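Long-range contacts in glycosyl hydrolase BlGH5_18 (Bifidobacterium longum subsp. infantis, PDB 7LQX), which probably hydrolyses a glycosidic bond in sugars derived from N-glycans, as a family 5 glycoside hydrolase of a gut bacterium: residues Q166-P171 and H214-P219; N127-A132 and M176-R181. All blocks are in the same frame, centred on the assembly; numbering follows the deposited sequence. Where two conformers were deposited one is given.

Interaction 1. Residues Q166-P171 and H214-P219; sequences QFSDRP and HHPFTP. With EDO (1,2-ethanediol), chain C.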
loop_
_atom_site.group_PDB
_atom_site.type_symbol
_atom_site.label_atom_id
_atom_site.label_comp_id
_atom_site.label_asym_id
_atom_site.label_seq_id
_atom_site.Cartn_x
_atom_site.Cartn_y
_atom_site.Cartn_z
ATOM N N GLN A 166 8.397 -8.402 -12.261
ATOM C CA GLN A 166 7.853 -7.144 -12.768
ATOM C C GLN A 166 8.293 -5.946 -11.935
ATOM O O GLN A 166 8.193 -4.811 -12.413
ATOM C CB GLN A 166 6.329 -7.214 -12.875
ATOM C CG GLN A 166 5.585 -7.185 -11.542
ATOM C CD GLN A 166 5.026 -5.817 -11.189
ATOM O OE1 GLN A 166 4.479 -5.117 -12.039
ATOM N NE2 GLN A 166 5.164 -5.434 -9.926
ATOM N N PHE A 167 8.789 -6.172 -10.720
ATOM C CA PHE A 167 9.341 -5.086 -9.917
ATOM C C PHE A 167 10.779 -4.730 -10.282
ATOM O O PHE A 167 11.278 -3.695 -9.830
ATOM C CB PHE A 167 9.334 -5.461 -8.435
ATOM C CG PHE A 167 7.977 -5.444 -7.803
ATOM C CD1 PHE A 167 7.339 -4.243 -7.504
ATOM C CD2 PHE A 167 7.334 -6.632 -7.489
ATOM C CE1 PHE A 167 6.084 -4.239 -6.919
ATOM C CE2 PHE A 167 6.089 -6.626 -6.897
ATOM C CZ PHE A 167 5.464 -5.426 -6.617
ATOM N N SER A 168 11.462 -5.555 -11.066
ATOM C CA SER A 168 12.912 -5.519 -11.144
ATOM C C SER A 168 13.474 -4.761 -12.337
ATOM O O SER A 168 14.705 -4.718 -12.485
ATOM C CB SER A 168 13.464 -6.953 -11.218
ATOM O OG SER A 168 13.238 -7.535 -12.503
ATOM N N ASP A 169 12.639 -4.200 -13.204
ATOM C CA ASP A 169 13.129 -3.723 -14.493
ATOM C C ASP A 169 12.142 -2.723 -15.072
ATOM O O ASP A 169 11.002 -2.601 -14.610
ATOM C CB ASP A 169 13.325 -4.921 -15.432
ATOM C CG ASP A 169 14.337 -4.676 -16.551
ATOM O OD1 ASP A 169 14.872 -3.555 -16.704
ATOM O OD2 ASP A 169 14.604 -5.654 -17.283
ATOM N N ARG A 170 12.610 -1.993 -16.089
ATOM C CA ARG A 170 11.719 -1.180 -16.894
ATOM C C ARG A 170 10.619 -2.086 -17.451
ATOM O O ARG A 170 10.864 -3.250 -17.755
ATOM C CB ARG A 170 12.488 -0.562 -18.063
ATOM C CG ARG A 170 13.508 0.482 -17.656
ATOM C CD ARG A 170 14.334 0.944 -18.848
ATOM N NE ARG A 170 14.877 2.285 -18.650
ATOM C CZ ARG A 170 14.256 3.406 -19.008
ATOM N NH1 ARG A 170 13.063 3.359 -19.589
ATOM N NH2 ARG A 170 14.831 4.579 -18.786
ATOM N N PRO A 171 9.393 -1.565 -17.606
ATOM C CA PRO A 171 9.013 -0.168 -17.402
ATOM C C PRO A 171 8.373 0.109 -16.050
ATOM O O PRO A 171 7.579 1.046 -15.924
ATOM C CB PRO A 171 7.982 0.056 -18.516
ATOM C CG PRO A 171 7.285 -1.246 -18.602
ATOM C CD PRO A 171 8.331 -2.315 -18.303
ATOM N N HIS A 214 18.578 -8.672 -21.244
ATOM C CA HIS A 214 19.156 -7.917 -20.137
ATOM C C HIS A 214 18.245 -7.838 -18.918
ATOM O O HIS A 214 18.497 -7.040 -18.019
ATOM C CB HIS A 214 19.597 -6.518 -20.587
ATOM C CG HIS A 214 20.436 -6.530 -21.827
ATOM N ND1 HIS A 214 21.709 -7.057 -21.857
ATOM C CD2 HIS A 214 20.176 -6.101 -23.085
ATOM C CE1 HIS A 214 22.202 -6.941 -23.077
ATOM N NE2 HIS A 214 21.292 -6.365 -23.841
ATOM N N HIS A 215 17.226 -8.637 -18.852
ATOM C CA HIS A 215 16.335 -8.703 -17.702
ATOM C C HIS A 215 16.991 -9.563 -16.616
ATOM O O HIS A 215 17.574 -10.603 -16.913
ATOM C CB HIS A 215 15.024 -9.322 -18.163
ATOM C CG HIS A 215 13.922 -9.281 -17.160
ATOM N ND1 HIS A 215 13.400 -8.105 -16.666
ATOM C CD2 HIS A 215 13.200 -10.280 -16.600
ATOM C CE1 HIS A 215 12.413 -8.384 -15.836
ATOM N NE2 HIS A 215 12.282 -9.694 -15.766
ATOM N N PRO A 216 16.960 -9.134 -15.350
ATOM C CA PRO A 216 17.748 -9.847 -14.326
ATOM C C PRO A 216 17.200 -11.204 -13.937
ATOM O O PRO A 216 17.950 -11.997 -13.354
ATOM C CB PRO A 216 17.763 -8.882 -13.131
ATOM C CG PRO A 216 16.576 -8.035 -13.322
ATOM C CD PRO A 216 16.352 -7.903 -14.812
ATOM N N PHE A 217 15.939 -11.503 -14.225
ATOM C CA PHE A 217 15.418 -12.860 -14.101
ATOM C C PHE A 217 15.613 -13.544 -15.446
ATOM O O PHE A 217 15.321 -12.949 -16.485
ATOM C CB PHE A 217 13.944 -12.804 -13.721
ATOM C CG PHE A 217 13.709 -12.428 -12.291
ATOM C CD1 PHE A 217 13.792 -11.108 -11.866
ATOM C CD2 PHE A 217 13.399 -13.403 -11.366
ATOM C CE1 PHE A 217 13.574 -10.792 -10.549
ATOM C CE2 PHE A 217 13.172 -13.087 -10.056
ATOM C CZ PHE A 217 13.268 -11.786 -9.645
ATOM N N THR A 218 16.123 -14.769 -15.435
ATOM C CA THR A 218 16.636 -15.400 -16.642
ATOM C C THR A 218 16.014 -16.757 -16.916
ATOM O O THR A 218 15.521 -17.429 -16.006
ATOM C CB THR A 218 18.153 -15.621 -16.511
ATOM O OG1 THR A 218 18.353 -16.599 -15.483
ATOM C CG2 THR A 218 18.889 -14.331 -16.162
ATOM N N PRO A 219 16.066 -17.208 -18.172
ATOM C CA PRO A 219 15.612 -18.577 -18.481
ATOM C C PRO A 219 16.280 -19.658 -17.647
ATOM O O PRO A 219 15.609 -20.606 -17.215
ATOM C CB PRO A 219 15.948 -18.712 -19.975
ATOM C CG PRO A 219 15.837 -17.297 -20.490
ATOM C CD PRO A 219 16.398 -16.443 -19.387
HETATM C C1 EDO C . 8.997 -7.654 -16.871
HETATM O O1 EDO C . 7.782 -7.203 -16.264
HETATM C C2 EDO C . 9.785 -6.463 -17.400
HETATM O O2 EDO C . 9.948 -5.488 -16.363
HETATM O O HOH W 1 17.759 -4.320 -17.432
#
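Asp-169 receives His-215 through the less usual lone pair of its carboxylate: ND1 of His-215 donates to the anti side of Asp-169 OD2 at 2.8 Å, almost straight at 169°. The donor direction lies in the imidazole plane, and the carboxylate is turned only 16° from the ring, so the two groups form one nearly flat unit. With CG anti to the backbone N (chi1 -156°), the aspartate reaches across to the ring edge, while its other oxygen, OD1, takes the backbone N of Arg-170 at 2.8 Å from above the carboxylate plane. A water sits between OD1 and the carbonyl oxygen of His-214. The other ring nitrogen of His-215, NE2, is hydrogen-bonded to Asn-165 ND2, so the imidazole is held at two corners and its rotation fixed.

Ser-168 fills the angle beside this pair. Its OG lies 3.5 Å from His-215 CE1 and 3.5 Å from Pro-216 CG, and it meets Phe-217 at the ring edge, 3.7 Å from CD1. These are packing contacts; the hydroxyl's hydrogen bond goes to Asn-165 O. Arg-380 bonds the carbonyl oxygens of both His-215 and Phe-217, securing the backbone that carries the proline and the two rings. A 1,2-ethanediol, probably from the crystallisation liquor, lodges beside the histidine, its C2 3.6 Å from His-215 CE1 and its O2 bonded to Arg-170 O at 2.8 Å. Gln-166, which points away from 214-219, bonds through OE1 to Trp-123 NE1 of the second subunit.

The His-carboxylate bond ties the long loop after strand 155-159 to the short link between helices 208-211 and 219-224, which lies beyond strand 200-202. Both belong to beta-to-alpha connections of the expected (beta/alpha)8 barrel, at the C-terminal strand ends where family 5 active sites lie.

Interaction 2. Residues N127-A132 and M176-R181; sequences NMFEDA and MATSSR. With SO4 (sulfate ion), chain H.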
loop_
_atom_site.group_PDB
_atom_site.type_symbol
_atom_site.label_atom_id
_atom_site.label_comp_id
_atom_site.label_asym_id
_atom_site.label_seq_id
_atom_site.Cartn_x
_atom_site.Cartn_y
_atom_site.Cartn_z
ATOM N N ASN A 127 14.328 -2.026 -1.674
ATOM C CA ASN A 127 14.589 -2.965 -2.758
ATOM C C ASN A 127 14.438 -4.363 -2.184
ATOM O O ASN A 127 15.267 -4.798 -1.379
ATOM C CB ASN A 127 15.982 -2.714 -3.321
ATOM C CG ASN A 127 16.261 -3.542 -4.543
ATOM O OD1 ASN A 127 15.980 -4.738 -4.572
ATOM N ND2 ASN A 127 16.828 -2.910 -5.564
HETATM N N MSE A 128 13.377 -5.058 -2.590
HETATM C CA MSE A 128 13.058 -6.351 -1.992
HETATM C C MSE A 128 14.040 -7.434 -2.382
HETATM O O MSE A 128 14.071 -8.487 -1.752
HETATM C CB MSE A 128 11.633 -6.786 -2.378
HETATM C CG MSE A 128 11.489 -7.355 -3.778
HETATM SE SE MSE A 128 9.689 -7.882 -4.214
HETATM C CE MSE A 128 9.482 -9.414 -3.035
ATOM N N PHE A 129 14.831 -7.180 -3.422
ATOM C CA PHE A 129 15.818 -8.154 -3.867
ATOM C C PHE A 129 17.185 -7.940 -3.241
ATOM O O PHE A 129 17.924 -8.913 -3.073
ATOM C CB PHE A 129 15.965 -8.096 -5.390
ATOM C CG PHE A 129 14.659 -8.189 -6.120
ATOM C CD1 PHE A 129 13.901 -9.347 -6.054
ATOM C CD2 PHE A 129 14.171 -7.123 -6.850
ATOM C CE1 PHE A 129 12.691 -9.445 -6.699
ATOM C CE2 PHE A 129 12.945 -7.219 -7.504
ATOM C CZ PHE A 129 12.210 -8.378 -7.428
ATOM N N GLU A 130 17.537 -6.697 -2.892
ATOM C CA GLU A 130 18.898 -6.324 -2.537
ATOM C C GLU A 130 19.085 -5.922 -1.083
ATOM O O GLU A 130 20.186 -6.078 -0.555
ATOM C CB GLU A 130 19.366 -5.136 -3.393
ATOM C CG GLU A 130 19.338 -5.362 -4.899
ATOM C CD GLU A 130 20.661 -5.836 -5.460
ATOM O OE1 GLU A 130 21.676 -5.791 -4.727
ATOM O OE2 GLU A 130 20.692 -6.271 -6.635
ATOM N N ASP A 131 18.068 -5.381 -0.427
ATOM C CA ASP A 131 18.255 -4.848 0.916
ATOM C C ASP A 131 18.261 -5.987 1.926
ATOM O O ASP A 131 17.289 -6.744 2.011
ATOM C CB ASP A 131 17.105 -3.908 1.275
ATOM C CG ASP A 131 17.080 -2.642 0.444
ATOM O OD1 ASP A 131 18.032 -2.388 -0.321
ATOM O OD2 ASP A 131 16.086 -1.888 0.578
ATOM N N ALA A 132 19.326 -6.076 2.732
ATOM C CA ALA A 132 19.450 -7.194 3.660
ATOM C C ALA A 132 18.267 -7.264 4.617
ATOM O O ALA A 132 17.774 -8.355 4.921
ATOM C CB ALA A 132 20.759 -7.098 4.441
HETATM N N MSE A 176 12.893 -1.805 -8.614
HETATM C CA MSE A 176 13.864 -2.287 -7.648
HETATM C C MSE A 176 14.994 -2.917 -8.454
HETATM O O MSE A 176 14.987 -4.118 -8.739
HETATM C CB MSE A 176 13.193 -3.282 -6.724
HETATM C CG MSE A 176 12.059 -2.650 -5.919
HETATM SE SE MSE A 176 11.080 -4.030 -5.010
HETATM C CE MSE A 176 9.828 -2.913 -4.063
ATOM N N ALA A 177 15.961 -2.087 -8.833
ATOM C CA ALA A 177 16.986 -2.512 -9.770
ATOM C C ALA A 177 17.864 -3.595 -9.159
ATOM O O ALA A 177 18.191 -3.564 -7.970
ATOM C CB ALA A 177 17.846 -1.320 -10.187
ATOM N N THR A 178 18.266 -4.551 -9.989
ATOM C CA THR A 178 19.041 -5.681 -9.493
ATOM C C THR A 178 19.821 -6.288 -10.659
ATOM O O THR A 178 20.027 -5.639 -11.684
ATOM C CB THR A 178 18.119 -6.650 -8.731
ATOM O OG1 THR A 178 18.888 -7.696 -8.126
ATOM C CG2 THR A 178 17.065 -7.248 -9.640
ATOM N N SER A 179 20.316 -7.506 -10.459
ATOM C CA SER A 179 21.172 -8.153 -11.443
ATOM C C SER A 179 20.926 -9.648 -11.358
ATOM O O SER A 179 20.453 -10.158 -10.341
ATOM C CB SER A 179 22.653 -7.878 -11.176
ATOM O OG SER A 179 23.065 -8.475 -9.956
ATOM N N SER A 180 21.269 -10.358 -12.434
ATOM C CA SER A 180 20.975 -11.788 -12.474
ATOM C C SER A 180 21.763 -12.566 -11.424
ATOM O O SER A 180 21.243 -13.537 -10.865
ATOM C CB SER A 180 21.179 -12.366 -13.874
ATOM O OG SER A 180 22.523 -12.265 -14.301
ATOM N N ARG A 181 23.000 -12.154 -11.122
ATOM C CA ARG A 181 23.755 -12.840 -10.080
ATOM C C ARG A 181 23.115 -12.636 -8.715
ATOM O O ARG A 181 23.046 -13.569 -7.909
ATOM C CB ARG A 181 25.197 -12.353 -10.058
ATOM C CG ARG A 181 26.134 -13.187 -10.879
ATOM C CD ARG A 181 27.573 -12.696 -10.725
ATOM N NE ARG A 181 28.261 -13.284 -9.574
ATOM C CZ ARG A 181 29.586 -13.297 -9.430
ATOM N NH1 ARG A 181 30.341 -12.739 -10.358
ATOM N NH2 ARG A 181 30.152 -13.857 -8.369
HETATM S S SO4 H . 27.809 -15.090 -5.748
HETATM O O1 SO4 H . 27.398 -13.698 -5.571
HETATM O O2 SO4 H . 27.416 -15.884 -4.585
HETATM O O3 SO4 H . 29.258 -15.161 -5.908
HETATM O O4 SO4 H . 27.163 -15.628 -6.940
HETATM O O HOH W 2 22.839 -6.495 -8.073
#
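Glu-130 OE2 is gripped twice: the hydroxyl OG1 of Thr-178 donates to it at 2.7 Å, and a water donates at 2.6 Å while also bonding the hydroxyl of Ser-179. The threonine comes in on the anti side of the carboxylate, 25° out of its plane. OG1 of Thr-178 stands anti to the backbone N (chi1 -174°), which turns the hydroxyl to the glutamate and leaves CG2 near the Phe-129 ring.

A second polar link runs from Asn-127 ND2 to the carbonyl oxygen of Ala-177, 2.8 Å away and close to the amide plane of the asparagine. The other end of that amide works within its own loop, OD1 accepting the backbone N of Phe-129 at 2.9 Å in an Asx turn. Replacing Asn-127 by a leucine would probably leave Ala-177 O without this donor and Phe-129 N without its acceptor, loosening the turn.

The apolar part of the contact is built on two selenomethionines, Met-128 and Met-176, and on Phe-129. The selenium of Met-176 sits 3.6 Å from Met-128 CG and oblique to the Phe-129 ring, 5.2 Å from its centroid, in a Met-aromatic contact. Met-128 CG itself rests over the centre of that ring, and Met-176 O approaches the ring edge near CD2 of Phe-129. The backbone N of Met-128 is buried here without a hydrogen-bonding partner, facing the selenium of Met-176. Trp-186 of helix 180-191 meets Phe-129 edge to face, and Arg-182 bonds the carbonyl oxygen of Phe-129.

Asp-131 and Ser-179 hold the N-cap positions of helices 132-149 and 180-191. Ser-179 OG caps its helix weakly at Arg-182 N, whereas Asp-131 OD2 accepts from Asn-127 N. The contact joins the approaches to two outer helices of the (beta/alpha)8 barrel, with an Asx turn at the entrance to the first.

How the interactions relate
Along the chain the four segments alternate, in the order 127-132, 166-171, 176-181 and 214-219, so the contacts interlock. Their centres are about 11 Å apart on the same side of the chain's centre. One loop, between strand 155-159 and helix 180-191, supplies a segment to each: it meets the loop before helix 219-224 in interaction 1 and the loop before helix 132-149 in interaction 2. It is also closed on itself by a probable hydrogen bond from Met-176 N to Phe-167 O, 2.8 Å. Ser-168 packs on Phe-129, and Pro-216 on Ser-179 and Ser-180. Three successive beta-to-alpha connections are thereby linked side by side at the C-terminal end of the barrel strands, where family 5 enzymes carry their active site.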